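Local coordinates for protein salicylaldehyde dehydrogenase NahF (PDB 4JZ6) that probably oxidises salicylaldehyde to salicylate with NAD+ in naphthalene degradation, as a member of the aldehyde dehydrogenase family, at residues 66-70 against 155-159; 344-350 against 373-378; 353-357 against 391-397. The contacts are given in a common frame with arbitrary orientation. Residue numbers count along the deposited sequence, not the author numbering.

How the contacts relate
All three contacts are partly buried; among the touching residues contact 1 has none exposed, contact 2 three and contact 3 one, Arg391. Contact 1 stands apart, its nearest atoms about 22 Å from contact 3 and 23 Å from contact 2, across the centre of the chain. There a helix packs on a loop entering the dinucleotide-binding sheet, through proline, glycine and aromatic surfaces. Contacts 2 and 3 share helix 349-362 of the catalytic domain: contact 2 joins the helix start and the loop before it to a turn by two backbone hydrogen bonds, the one from the helix weak, whereas contact 3 uses a leucine and a bridging water further along. They touch through Ala373 N and Asn354 OD1 at 2.9 Å.

Contact 1. Residues 66-70 against 155-159; sequences AEEAF and PVGPI. With EDO (1,2-ethanediol), chain H.
Phe70 and Pro158 supply most of the 261 Å² buried between helix 56-73 and the loop 155-159. Residues 66-70 form a regular helical turn, closed by Phe70 N to Ala66 O at 3.0 Å; the nearest CA pairs are Ala66-Pro158 at 5.7 Å and Phe70-Gly157 at 6.3 Å. Phe70, with chi1 t, lays its ring along the loop. Gly157 CA sits over one face in a CH-pi contact, 3.5 Å from the ring centroid and 14° off the normal, while Pro155 CB meets the ring edge 3.6 Å from Phe70 CE2. Gly157 has phi/psi of 140/-163°, where a CB would jam against the preceding carbonyl oxygen and clash with Pro158 CD. The loop leads from strand 148-154 into strand 159-162, the first and central strand of the Rossmann-like NAD-binding sheet of aldehyde dehydrogenases, and the N-terminal helix thus packs beside the entrance to that sheet. Pro158, C-gamma exo, points toward the helix: its CB lies 4.0 Å from Ala66 CB, and its CD 4.5 Å from Phe70 CG. Glu67, chi1 t and chi2 p, curls its end inward until OE2 is 3.4 Å from Pro158 CD. Asn184 OD1 accepts hydrogen bonds from the backbone N of both Val156 and Gly157, and a 1,2-ethanediol, probably from the crystallisation liquor, donates through O1 to Pro155 O at 3.2 Å.

Contact 2. Residues 344-350 against 373-378; sequences MVSPNSG and AQGAVM
Two backbone hydrogen bonds join the segments: Met344 N to Ala376 O at 2.8 Å and nearly linear (171°), and a weak one from Gly350 N to Gly375 O at 3.0 Å. Nearest CA pairs run in opposite senses, Met344-Ala376 at 4.4 Å, Pro347-Gly375 at 3.8 Å and Gly350-Ala373 at 4.9 Å. Within 344-350, Ser349 starts the helix and bonds back to Ser346 O through both N (3.0 Å) and OG (2.9 Å). Van der Waals packing centres on Met344, with chi1-3 m, t, m: its CB lies 3.9 Å from Ala376 CB, and its CE reaches Gly375 O at 3.4 Å and Met378 CB at 4.3 Å. Gly375 CA packs 3.8 Å from Pro347 CA. Gly350 CA is 3.7 Å from Ala373 CB, an approach that depends on glycine, since a CB on Gly350 would clash with that methyl and with Gly375 O. Gln374 N to Val377 O and Val377 N to Gln374 O, each 3.0 Å, close a type II' turn of two-residue beta-hairpin form, whose positive phi at Gly375 (60°) favours glycine; it lies between the antiparallel strands 366-369, at the edge of the catalytic-domain sheet, and 381-384, its neighbour.

Contact 3. Residues 353-357 against 391-397; sequences INGLF and RIYDEET
Residues 353-357 are a regular helical turn, with Phe357 N bonded to Ile353 O at 2.6 Å. Opposite, 391-393 have helical backbone angles, and Arg391 O accepts Glu395 N at 3.0 Å and Asp394 N at 3.3 Å before the chain extends from Glu395 to Thr397. The backbones come closest at Leu356-Ile392, 5.5 Å between CA atoms, and a water fills the gap, donating to Leu356 O (2.9 Å) and accepting from Ile392 N (2.8 Å). Leu356 is the centre of the contact, with 130 Å² covered. With chi1 and chi2 both m, it brings CD1 to 4.0 Å from Ile392 CB and 3.7 Å from Glu395 CB, while its CG lies 4.0 Å from Thr397 CG2. The Arg391 guanidinium lies with one face on Leu356 CD2, 3.5 Å from Arg391 NH2; this NH2 makes a salt bridge to Glu395 OE1 at 2.5 Å. Lys271 NZ hydrogen-bonds to the carbonyl oxygens of Ile392 and Glu395. Glu395, Glu396 and Thr397 open the Glu-Glu-x-Phe-Gly-Pro motif of aldehyde dehydrogenases, which leads into strand 401-407 of the catalytic domain.

Contact 1. Residues 66-70 against 155-159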
ATOM      1  N   ALA A  66     -13.322  11.425 -16.013  1.00 24.52           N
ATOM      2  CA  ALA A  66     -13.053  11.405 -14.580  1.00 23.53           C
ATOM      3  C   ALA A  66     -12.025  12.463 -14.188  1.00 23.28           C
ATOM      4  O   ALA A  66     -12.196  13.165 -13.187  1.00 22.73           O
ATOM      5  CB  ALA A  66     -12.593  10.027 -14.138  1.00 23.15           C
ATOM      6  N   GLU A  67     -10.962  12.573 -14.982  1.00 26.96           N
ATOM      7  CA  GLU A  67      -9.917  13.565 -14.735  1.00 32.14           C
ATOM      8  C   GLU A  67     -10.495  14.974 -14.785  1.00 34.34           C
ATOM      9  O   GLU A  67     -10.267  15.784 -13.885  1.00 36.16           O
ATOM     10  CB  GLU A  67      -8.778  13.412 -15.751  1.00 33.99           C
ATOM     11  CG  GLU A  67      -7.690  14.477 -15.663  1.00 42.70           C
ATOM     12  CD  GLU A  67      -6.572  14.124 -14.697  1.00 56.29           C
ATOM     13  OE1 GLU A  67      -5.437  14.599 -14.910  1.00 63.47           O
ATOM     14  OE2 GLU A  67      -6.816  13.377 -13.727  1.00 60.45           O
ATOM     15  N   GLU A  68     -11.260  15.248 -15.838  1.00 31.50           N
ATOM     16  CA  GLU A  68     -11.853  16.561 -16.048  1.00 31.29           C
ATOM     17  C   GLU A  68     -12.791  16.955 -14.911  1.00 24.33           C
ATOM     18  O   GLU A  68     -12.752  18.081 -14.425  1.00 40.90           O
ATOM     19  CB  GLU A  68     -12.598  16.591 -17.386  1.00 34.65           C
ATOM     20  CG  GLU A  68     -13.313  17.904 -17.678  1.00 41.95           C
ATOM     21  CD  GLU A  68     -12.361  19.077 -17.889  1.00 44.94           C
ATOM     22  OE1 GLU A  68     -11.159  18.847 -18.162  1.00 39.91           O
ATOM     23  OE2 GLU A  68     -12.830  20.236 -17.785  1.00 46.41           O
ATOM     24  N   ALA A  69     -13.632  16.018 -14.489  1.00 24.01           N
ATOM     25  CA  ALA A  69     -14.587  16.285 -13.424  1.00 26.37           C
ATOM     26  C   ALA A  69     -13.876  16.511 -12.099  1.00 29.54           C
ATOM     27  O   ALA A  69     -14.334  17.298 -11.267  1.00 31.58           O
ATOM     28  CB  ALA A  69     -15.580  15.144 -13.301  1.00 32.72           C
ATOM     29  N   PHE A  70     -12.757  15.817 -11.909  1.00 32.40           N
ATOM     30  CA  PHE A  70     -11.975  15.943 -10.689  1.00 21.64           C
ATOM     31  C   PHE A  70     -11.612  17.397 -10.400  1.00 25.73           C
ATOM     32  O   PHE A  70     -11.502  17.786  -9.238  1.00 21.19           O
ATOM     33  CB  PHE A  70     -10.712  15.078 -10.755  1.00 21.49           C
ATOM     34  CG  PHE A  70      -9.863  15.154  -9.512  1.00 30.06           C
ATOM     35  CD1 PHE A  70      -8.631  15.800  -9.532  1.00 22.98           C
ATOM     36  CD2 PHE A  70     -10.307  14.597  -8.319  1.00 20.24           C
ATOM     37  CE1 PHE A  70      -7.855  15.879  -8.389  1.00 20.45           C
ATOM     38  CE2 PHE A  70      -9.540  14.676  -7.173  1.00 21.03           C
ATOM     39  CZ  PHE A  70      -8.308  15.316  -7.207  1.00 22.96           C
ATOM     40  N   PRO A 155      -7.895  14.978  -1.683  1.00 19.18           N
ATOM     41  CA  PRO A 155      -8.289  13.984  -2.692  1.00 18.16           C
ATOM     42  C   PRO A 155      -7.095  13.524  -3.523  1.00 23.12           C
ATOM     43  O   PRO A 155      -6.096  14.242  -3.605  1.00 24.49           O
ATOM     44  CB  PRO A 155      -9.275  14.754  -3.577  1.00 18.48           C
ATOM     45  CG  PRO A 155      -9.781  15.863  -2.714  1.00 18.40           C
ATOM     46  CD  PRO A 155      -8.625  16.251  -1.847  1.00 18.24           C
ATOM     47  N   VAL A 156      -7.212  12.355  -4.143  1.00 18.48           N
ATOM     48  CA  VAL A 156      -6.131  11.785  -4.935  1.00 18.91           C
ATOM     49  C   VAL A 156      -6.269  12.124  -6.416  1.00 28.49           C
ATOM     50  O   VAL A 156      -5.331  12.615  -7.044  1.00 37.25           O
ATOM     51  CB  VAL A 156      -6.089  10.248  -4.773  1.00 25.40           C
ATOM     52  CG1 VAL A 156      -5.079   9.632  -5.722  1.00 25.31           C
ATOM     53  CG2 VAL A 156      -5.779   9.874  -3.329  1.00 18.23           C
ATOM     54  N   GLY A 157      -7.449  11.866  -6.969  1.00 19.46           N
ATOM     55  CA  GLY A 157      -7.675  12.001  -8.394  1.00 20.40           C
ATOM     56  C   GLY A 157      -8.543  10.853  -8.863  1.00 21.72           C
ATOM     57  O   GLY A 157      -9.194  10.203  -8.048  1.00 23.17           O
ATOM     58  N   PRO A 158      -8.574  10.604 -10.181  1.00 20.83           N
ATOM     59  CA  PRO A 158      -9.364   9.485 -10.704  1.00 26.93           C
ATOM     60  C   PRO A 158      -8.908   8.135 -10.149  1.00 28.72           C
ATOM     61  O   PRO A 158      -7.725   7.797 -10.234  1.00 25.13           O
ATOM     62  CB  PRO A 158      -9.116   9.561 -12.212  1.00 21.90           C
ATOM     63  CG  PRO A 158      -8.847  11.006 -12.463  1.00 22.09           C
ATOM     64  CD  PRO A 158      -8.066  11.470 -11.258  1.00 23.18           C
ATOM     65  N   ILE A 159      -9.847   7.384  -9.576  1.00 29.15           N
ATOM     66  CA  ILE A 159      -9.563   6.049  -9.064  1.00 23.29           C
ATOM     67  C   ILE A 159     -10.125   4.987 -10.010  1.00 24.13           C
ATOM     68  O   ILE A 159     -11.264   5.098 -10.474  1.00 21.80           O
ATOM     69  CB  ILE A 159     -10.147   5.850  -7.645  1.00 20.37           C
ATOM     70  CG1 ILE A 159      -9.116   6.203  -6.571  1.00 32.59           C
ATOM     71  CG2 ILE A 159     -10.512   4.400  -7.409  1.00 19.55           C
ATOM     72  CD1 ILE A 159      -8.499   7.559  -6.696  1.00 35.21           C
TER
HETATM   73  C1  EDO H 507      -4.433  17.348  -4.660  1.00 49.11           C
HETATM   74  O1  EDO H 507      -5.555  17.418  -3.771  1.00 48.69           O
HETATM   75  C2  EDO H 507      -3.167  17.832  -3.956  1.00 47.88           C
HETATM   76  O2  EDO H 507      -2.760  16.890  -2.954  1.00 43.16           O

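Contact 2. Residues 344-350 against 373-378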
ATOM      1  N   MET A 344     -24.530 -21.810  -9.506  1.00 30.00           N
ATOM      2  CA  MET A 344     -23.270 -21.081  -9.551  1.00 29.32           C
ATOM      3  C   MET A 344     -23.259 -20.146 -10.749  1.00 29.56           C
ATOM      4  O   MET A 344     -24.197 -20.140 -11.539  1.00 30.28           O
ATOM      5  CB  MET A 344     -22.086 -22.045  -9.581  1.00 29.55           C
ATOM      6  CG  MET A 344     -21.967 -22.842  -8.302  1.00 29.25           C
ATOM      7  SD  MET A 344     -20.594 -24.000  -8.254  1.00 29.59           S
ATOM      8  CE  MET A 344     -21.036 -25.110  -9.589  1.00 31.02           C
ATOM      9  N   VAL A 345     -22.201 -19.354 -10.883  1.00 29.00           N
ATOM     10  CA  VAL A 345     -22.203 -18.236 -11.825  1.00 29.06           C
ATOM     11  C   VAL A 345     -21.999 -18.644 -13.282  1.00 30.14           C
ATOM     12  O   VAL A 345     -22.523 -18.000 -14.192  1.00 32.62           O
ATOM     13  CB  VAL A 345     -21.152 -17.158 -11.432  1.00 28.11           C
ATOM     14  CG1 VAL A 345     -19.736 -17.678 -11.637  1.00 28.20           C
ATOM     15  CG2 VAL A 345     -21.360 -15.881 -12.225  1.00 28.11           C
ATOM     16  N   SER A 346     -21.252 -19.719 -13.503  1.00 30.64           N
ATOM     17  CA  SER A 346     -20.811 -20.066 -14.847  1.00 33.16           C
ATOM     18  C   SER A 346     -20.830 -21.569 -15.064  1.00 39.22           C
ATOM     19  O   SER A 346     -20.567 -22.332 -14.135  1.00 45.61           O
ATOM     20  CB  SER A 346     -19.396 -19.526 -15.074  1.00 31.33           C
ATOM     21  OG  SER A 346     -18.879 -19.899 -16.340  1.00 33.02           O
ATOM     22  N   PRO A 347     -21.118 -22.004 -16.303  1.00 40.28           N
ATOM     23  CA  PRO A 347     -21.141 -23.433 -16.655  1.00 43.03           C
ATOM     24  C   PRO A 347     -19.734 -24.021 -16.654  1.00 50.62           C
ATOM     25  O   PRO A 347     -19.415 -24.872 -17.483  1.00 62.43           O
ATOM     26  CB  PRO A 347     -21.685 -23.438 -18.089  1.00 38.89           C
ATOM     27  CG  PRO A 347     -22.260 -22.062 -18.313  1.00 38.02           C
ATOM     28  CD  PRO A 347     -21.470 -21.147 -17.449  1.00 38.27           C
ATOM     29  N   ASN A 348     -18.914 -23.568 -15.715  1.00 42.97           N
ATOM     30  CA  ASN A 348     -17.498 -23.842 -15.705  1.00 54.33           C
ATOM     31  C   ASN A 348     -17.086 -24.036 -14.266  1.00 56.15           C
ATOM     32  O   ASN A 348     -16.082 -24.683 -13.970  1.00 63.17           O
ATOM     33  CB  ASN A 348     -16.750 -22.632 -16.266  1.00 70.15           C
ATOM     34  CG  ASN A 348     -15.978 -22.950 -17.525  1.00 80.60           C
ATOM     35  OD1 ASN A 348     -16.305 -22.459 -18.606  1.00 82.29           O
ATOM     36  ND2 ASN A 348     -14.937 -23.764 -17.392  1.00 85.75           N
ATOM     37  N   SER A 349     -17.877 -23.448 -13.375  1.00 52.11           N
ATOM     38  CA  SER A 349     -17.572 -23.429 -11.954  1.00 47.31           C
ATOM     39  C   SER A 349     -17.420 -24.845 -11.429  1.00 49.70           C
ATOM     40  O   SER A 349     -16.564 -25.114 -10.585  1.00 50.16           O
ATOM     41  CB  SER A 349     -18.680 -22.708 -11.190  1.00 41.49           C
ATOM     42  OG  SER A 349     -19.041 -21.500 -11.833  1.00 36.09           O
ATOM     43  N   GLY A 350     -18.251 -25.747 -11.942  1.00 48.57           N
ATOM     44  CA  GLY A 350     -18.214 -27.135 -11.524  1.00 50.42           C
ATOM     45  C   GLY A 350     -17.024 -27.879 -12.092  1.00 45.37           C
ATOM     46  O   GLY A 350     -16.577 -28.878 -11.532  1.00 40.84           O
ATOM     47  N   ALA A 373     -20.216 -31.903  -9.257  1.00 35.06           N
ATOM     48  CA  ALA A 373     -20.977 -30.849  -9.903  1.00 34.81           C
ATOM     49  C   ALA A 373     -21.142 -31.098 -11.396  1.00 35.92           C
ATOM     50  O   ALA A 373     -20.571 -32.031 -11.959  1.00 41.10           O
ATOM     51  CB  ALA A 373     -20.315 -29.498  -9.661  1.00 33.66           C
ATOM     52  N   GLN A 374     -21.944 -30.253 -12.026  1.00 36.70           N
ATOM     53  CA  GLN A 374     -22.104 -30.272 -13.468  1.00 36.91           C
ATOM     54  C   GLN A 374     -22.519 -28.878 -13.902  1.00 37.08           C
ATOM     55  O   GLN A 374     -23.614 -28.427 -13.574  1.00 36.09           O
ATOM     56  CB  GLN A 374     -23.162 -31.290 -13.883  1.00 51.80           C
ATOM     57  CG  GLN A 374     -23.231 -31.494 -15.380  1.00 60.10           C
ATOM     58  CD  GLN A 374     -21.944 -32.058 -15.946  1.00 66.66           C
ATOM     59  OE1 GLN A 374     -21.395 -33.029 -15.420  1.00 69.54           O
ATOM     60  NE2 GLN A 374     -21.450 -31.447 -17.020  1.00 68.02           N
ATOM     61  N   GLY A 375     -21.642 -28.195 -14.629  1.00 36.29           N
ATOM     62  CA  GLY A 375     -21.887 -26.812 -14.987  1.00 35.73           C
ATOM     63  C   GLY A 375     -22.016 -25.981 -13.727  1.00 38.07           C
ATOM     64  O   GLY A 375     -21.124 -25.986 -12.879  1.00 39.05           O
ATOM     65  N   ALA A 376     -23.137 -25.282 -13.591  1.00 34.08           N
ATOM     66  CA  ALA A 376     -23.349 -24.422 -12.436  1.00 48.53           C
ATOM     67  C   ALA A 376     -24.252 -25.070 -11.393  1.00 32.79           C
ATOM     68  O   ALA A 376     -24.681 -24.416 -10.445  1.00 59.31           O
ATOM     69  CB  ALA A 376     -23.916 -23.085 -12.872  1.00 48.04           C
ATOM     70  N   VAL A 377     -24.528 -26.357 -11.564  1.00 33.71           N
ATOM     71  CA  VAL A 377     -25.403 -27.076 -10.646  1.00 33.82           C
ATOM     72  C   VAL A 377     -24.622 -28.051  -9.757  1.00 42.12           C
ATOM     73  O   VAL A 377     -23.879 -28.901 -10.254  1.00 34.31           O
ATOM     74  CB  VAL A 377     -26.509 -27.835 -11.413  1.00 35.09           C
ATOM     75  CG1 VAL A 377     -27.470 -28.501 -10.446  1.00 35.22           C
ATOM     76  CG2 VAL A 377     -27.252 -26.890 -12.337  1.00 35.36           C
ATOM     77  N   MET A 378     -24.795 -27.919  -8.443  1.00 35.18           N
ATOM     78  CA  MET A 378     -24.102 -28.768  -7.476  1.00 32.74           C
ATOM     79  C   MET A 378     -24.905 -28.853  -6.188  1.00 32.99           C
ATOM     80  O   MET A 378     -25.439 -27.848  -5.723  1.00 32.68           O
ATOM     81  CB  MET A 378     -22.715 -28.199  -7.168  1.00 31.91           C
ATOM     82  CG  MET A 378     -21.837 -29.086  -6.286  1.00 35.41           C
ATOM     83  SD  MET A 378     -20.163 -28.426  -6.066  1.00 31.07           S
ATOM     84  CE  MET A 378     -19.369 -29.809  -5.256  1.00 31.49           C
TER

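Contact 3. Residues 353-357 against 391-397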
ATOM      1  N   ILE A 353     -14.210 -27.121  -9.659  1.00 47.22           N
ATOM      2  CA  ILE A 353     -14.519 -27.828  -8.421  1.00 31.51           C
ATOM      3  C   ILE A 353     -14.276 -29.329  -8.536  1.00 34.52           C
ATOM      4  O   ILE A 353     -13.667 -29.931  -7.653  1.00 33.11           O
ATOM      5  CB  ILE A 353     -15.975 -27.567  -7.989  1.00 31.12           C
ATOM      6  CG1 ILE A 353     -16.154 -26.086  -7.644  1.00 30.02           C
ATOM      7  CG2 ILE A 353     -16.356 -28.441  -6.802  1.00 31.09           C
ATOM      8  CD1 ILE A 353     -17.567 -25.694  -7.296  1.00 29.69           C
ATOM      9  N   ASN A 354     -14.741 -29.928  -9.629  1.00 36.06           N
ATOM     10  CA  ASN A 354     -14.554 -31.360  -9.847  1.00 34.73           C
ATOM     11  C   ASN A 354     -13.090 -31.785  -9.931  1.00 35.15           C
ATOM     12  O   ASN A 354     -12.722 -32.847  -9.434  1.00 35.67           O
ATOM     13  CB  ASN A 354     -15.318 -31.826 -11.086  1.00 35.81           C
ATOM     14  CG  ASN A 354     -16.819 -31.757 -10.898  1.00 35.66           C
ATOM     15  OD1 ASN A 354     -17.315 -31.760  -9.768  1.00 34.99           O
ATOM     16  ND2 ASN A 354     -17.551 -31.685 -12.003  1.00 36.35           N
ATOM     17  N   GLY A 355     -12.261 -30.959 -10.562  1.00 35.00           N
ATOM     18  CA  GLY A 355     -10.828 -31.199 -10.575  1.00 36.27           C
ATOM     19  C   GLY A 355     -10.308 -31.283  -9.152  1.00 38.78           C
ATOM     20  O   GLY A 355      -9.576 -32.207  -8.800  1.00 43.53           O
ATOM     21  N   LEU A 356     -10.714 -30.321  -8.328  1.00 36.68           N
ATOM     22  CA  LEU A 356     -10.371 -30.306  -6.910  1.00 38.30           C
ATOM     23  C   LEU A 356     -10.984 -31.503  -6.173  1.00 39.61           C
ATOM     24  O   LEU A 356     -10.346 -32.112  -5.312  1.00 39.55           O
ATOM     25  CB  LEU A 356     -10.843 -28.998  -6.266  1.00 31.44           C
ATOM     26  CG  LEU A 356      -9.979 -27.733  -6.361  1.00 41.95           C
ATOM     27  CD1 LEU A 356      -8.712 -27.896  -5.549  1.00 46.40           C
ATOM     28  CD2 LEU A 356      -9.630 -27.369  -7.790  1.00 47.08           C
ATOM     29  N   PHE A 357     -12.225 -31.826  -6.531  1.00 38.49           N
ATOM     30  CA  PHE A 357     -12.993 -32.906  -5.915  1.00 33.84           C
ATOM     31  C   PHE A 357     -12.344 -34.271  -6.180  1.00 39.83           C
ATOM     32  O   PHE A 357     -12.121 -35.050  -5.250  1.00 39.80           O
ATOM     33  CB  PHE A 357     -14.421 -32.860  -6.471  1.00 33.99           C
ATOM     34  CG  PHE A 357     -15.442 -33.630  -5.670  1.00 34.16           C
ATOM     35  CD1 PHE A 357     -15.247 -34.959  -5.334  1.00 35.02           C
ATOM     36  CD2 PHE A 357     -16.626 -33.019  -5.286  1.00 38.84           C
ATOM     37  CE1 PHE A 357     -16.201 -35.661  -4.613  1.00 39.24           C
ATOM     38  CE2 PHE A 357     -17.587 -33.713  -4.568  1.00 35.81           C
ATOM     39  CZ  PHE A 357     -17.373 -35.035  -4.230  1.00 34.61           C
ATOM     40  N   ARG A 391      -5.187 -30.861  -3.115  1.00 32.54           N
ATOM     41  CA  ARG A 391      -5.285 -29.499  -3.629  1.00 31.73           C
ATOM     42  C   ARG A 391      -6.362 -28.706  -2.889  1.00 32.51           C
ATOM     43  O   ARG A 391      -6.155 -27.544  -2.548  1.00 35.63           O
ATOM     44  CB  ARG A 391      -5.585 -29.506  -5.129  1.00 35.91           C
ATOM     45  CG  ARG A 391      -4.514 -30.149  -5.993  1.00 37.43           C
ATOM     46  CD  ARG A 391      -4.939 -30.148  -7.453  1.00 36.64           C
ATOM     47  NE  ARG A 391      -5.355 -28.815  -7.883  1.00 36.02           N
ATOM     48  CZ  ARG A 391      -6.146 -28.575  -8.924  1.00 41.42           C
ATOM     49  NH1 ARG A 391      -6.619 -29.582  -9.650  1.00 50.60           N
ATOM     50  NH2 ARG A 391      -6.470 -27.326  -9.238  1.00 39.13           N
ATOM     51  N   ILE A 392      -7.498 -29.347  -2.621  1.00 33.19           N
ATOM     52  CA  ILE A 392      -8.634 -28.674  -1.992  1.00 31.36           C
ATOM     53  C   ILE A 392      -8.355 -28.252  -0.542  1.00 30.60           C
ATOM     54  O   ILE A 392      -9.095 -27.452   0.034  1.00 32.46           O
ATOM     55  CB  ILE A 392      -9.928 -29.528  -2.076  1.00 30.20           C
ATOM     56  CG1 ILE A 392     -11.171 -28.634  -2.000  1.00 29.41           C
ATOM     57  CG2 ILE A 392      -9.945 -30.594  -0.997  1.00 30.58           C
ATOM     58  CD1 ILE A 392     -12.461 -29.349  -2.331  1.00 29.89           C
ATOM     59  N   TYR A 393      -7.277 -28.778   0.033  1.00 30.12           N
ATOM     60  CA  TYR A 393      -6.820 -28.373   1.362  1.00 37.46           C
ATOM     61  C   TYR A 393      -6.639 -26.854   1.489  1.00 38.93           C
ATOM     62  O   TYR A 393      -7.006 -26.262   2.501  1.00 38.63           O
ATOM     63  CB  TYR A 393      -5.515 -29.097   1.693  1.00 38.39           C
ATOM     64  CG  TYR A 393      -4.908 -28.823   3.053  1.00 36.62           C
ATOM     65  CD1 TYR A 393      -3.853 -27.927   3.197  1.00 34.96           C
ATOM     66  CD2 TYR A 393      -5.354 -29.497   4.182  1.00 34.01           C
ATOM     67  CE1 TYR A 393      -3.274 -27.695   4.433  1.00 34.93           C
ATOM     68  CE2 TYR A 393      -4.781 -29.274   5.423  1.00 36.27           C
ATOM     69  CZ  TYR A 393      -3.744 -28.372   5.545  1.00 37.24           C
ATOM     70  OH  TYR A 393      -3.173 -28.147   6.784  1.00 36.85           O
ATOM     71  N   ASP A 394      -6.091 -26.214   0.463  1.00 27.99           N
ATOM     72  CA  ASP A 394      -5.872 -24.776   0.553  1.00 42.27           C
ATOM     73  C   ASP A 394      -6.290 -24.006  -0.699  1.00 45.81           C
ATOM     74  O   ASP A 394      -6.344 -22.778  -0.684  1.00 50.51           O
ATOM     75  CB  ASP A 394      -4.414 -24.469   0.909  1.00 27.24           C
ATOM     76  CG  ASP A 394      -4.224 -23.049   1.408  1.00 36.06           C
ATOM     77  OD1 ASP A 394      -5.148 -22.529   2.076  1.00 29.70           O
ATOM     78  OD2 ASP A 394      -3.158 -22.447   1.133  1.00 36.08           O
ATOM     79  N   GLU A 395      -6.584 -24.712  -1.783  1.00 27.61           N
ATOM     80  CA  GLU A 395      -7.069 -24.045  -2.988  1.00 32.61           C
ATOM     81  C   GLU A 395      -8.508 -23.563  -2.803  1.00 30.84           C
ATOM     82  O   GLU A 395      -9.376 -24.321  -2.370  1.00 27.06           O
ATOM     83  CB  GLU A 395      -6.977 -24.977  -4.193  1.00 37.12           C
ATOM     84  CG  GLU A 395      -6.030 -24.496  -5.274  1.00 42.83           C
ATOM     85  CD  GLU A 395      -5.490 -25.632  -6.119  1.00 44.47           C
ATOM     86  OE1 GLU A 395      -6.002 -25.828  -7.242  1.00 49.77           O
ATOM     87  OE2 GLU A 395      -4.553 -26.325  -5.660  1.00 42.26           O
ATOM     88  N   GLU A 396      -8.754 -22.299  -3.128  1.00 27.65           N
ATOM     89  CA  GLU A 396     -10.095 -21.737  -3.016  1.00 26.08           C
ATOM     90  C   GLU A 396     -11.044 -22.406  -4.001  1.00 27.67           C
ATOM     91  O   GLU A 396     -10.703 -22.602  -5.165  1.00 31.24           O
ATOM     92  CB  GLU A 396     -10.067 -20.223  -3.256  1.00 26.88           C
ATOM     93  CG  GLU A 396     -11.377 -19.527  -2.947  1.00 25.06           C
ATOM     94  CD  GLU A 396     -11.294 -18.021  -3.098  1.00 31.08           C
ATOM     95  OE1 GLU A 396     -11.985 -17.309  -2.338  1.00 23.17           O
ATOM     96  OE2 GLU A 396     -10.539 -17.547  -3.978  1.00 36.07           O
ATOM     97  N   THR A 397     -12.233 -22.758  -3.526  1.00 26.30           N
ATOM     98  CA  THR A 397     -13.235 -23.399  -4.364  1.00 45.51           C
ATOM     99  C   THR A 397     -14.539 -22.614  -4.296  1.00 42.66           C
ATOM    100  O   THR A 397     -15.259 -22.676  -3.305  1.00 50.91           O
ATOM    101  CB  THR A 397     -13.499 -24.847  -3.907  1.00 54.02           C
ATOM    102  OG1 THR A 397     -14.177 -24.839  -2.644  1.00 57.85           O
ATOM    103  CG2 THR A 397     -12.188 -25.617  -3.770  1.00 51.34           C
TER
HETATM  104  O   HOH W   1      -8.055 -31.963  -3.598  1.00 32.83           O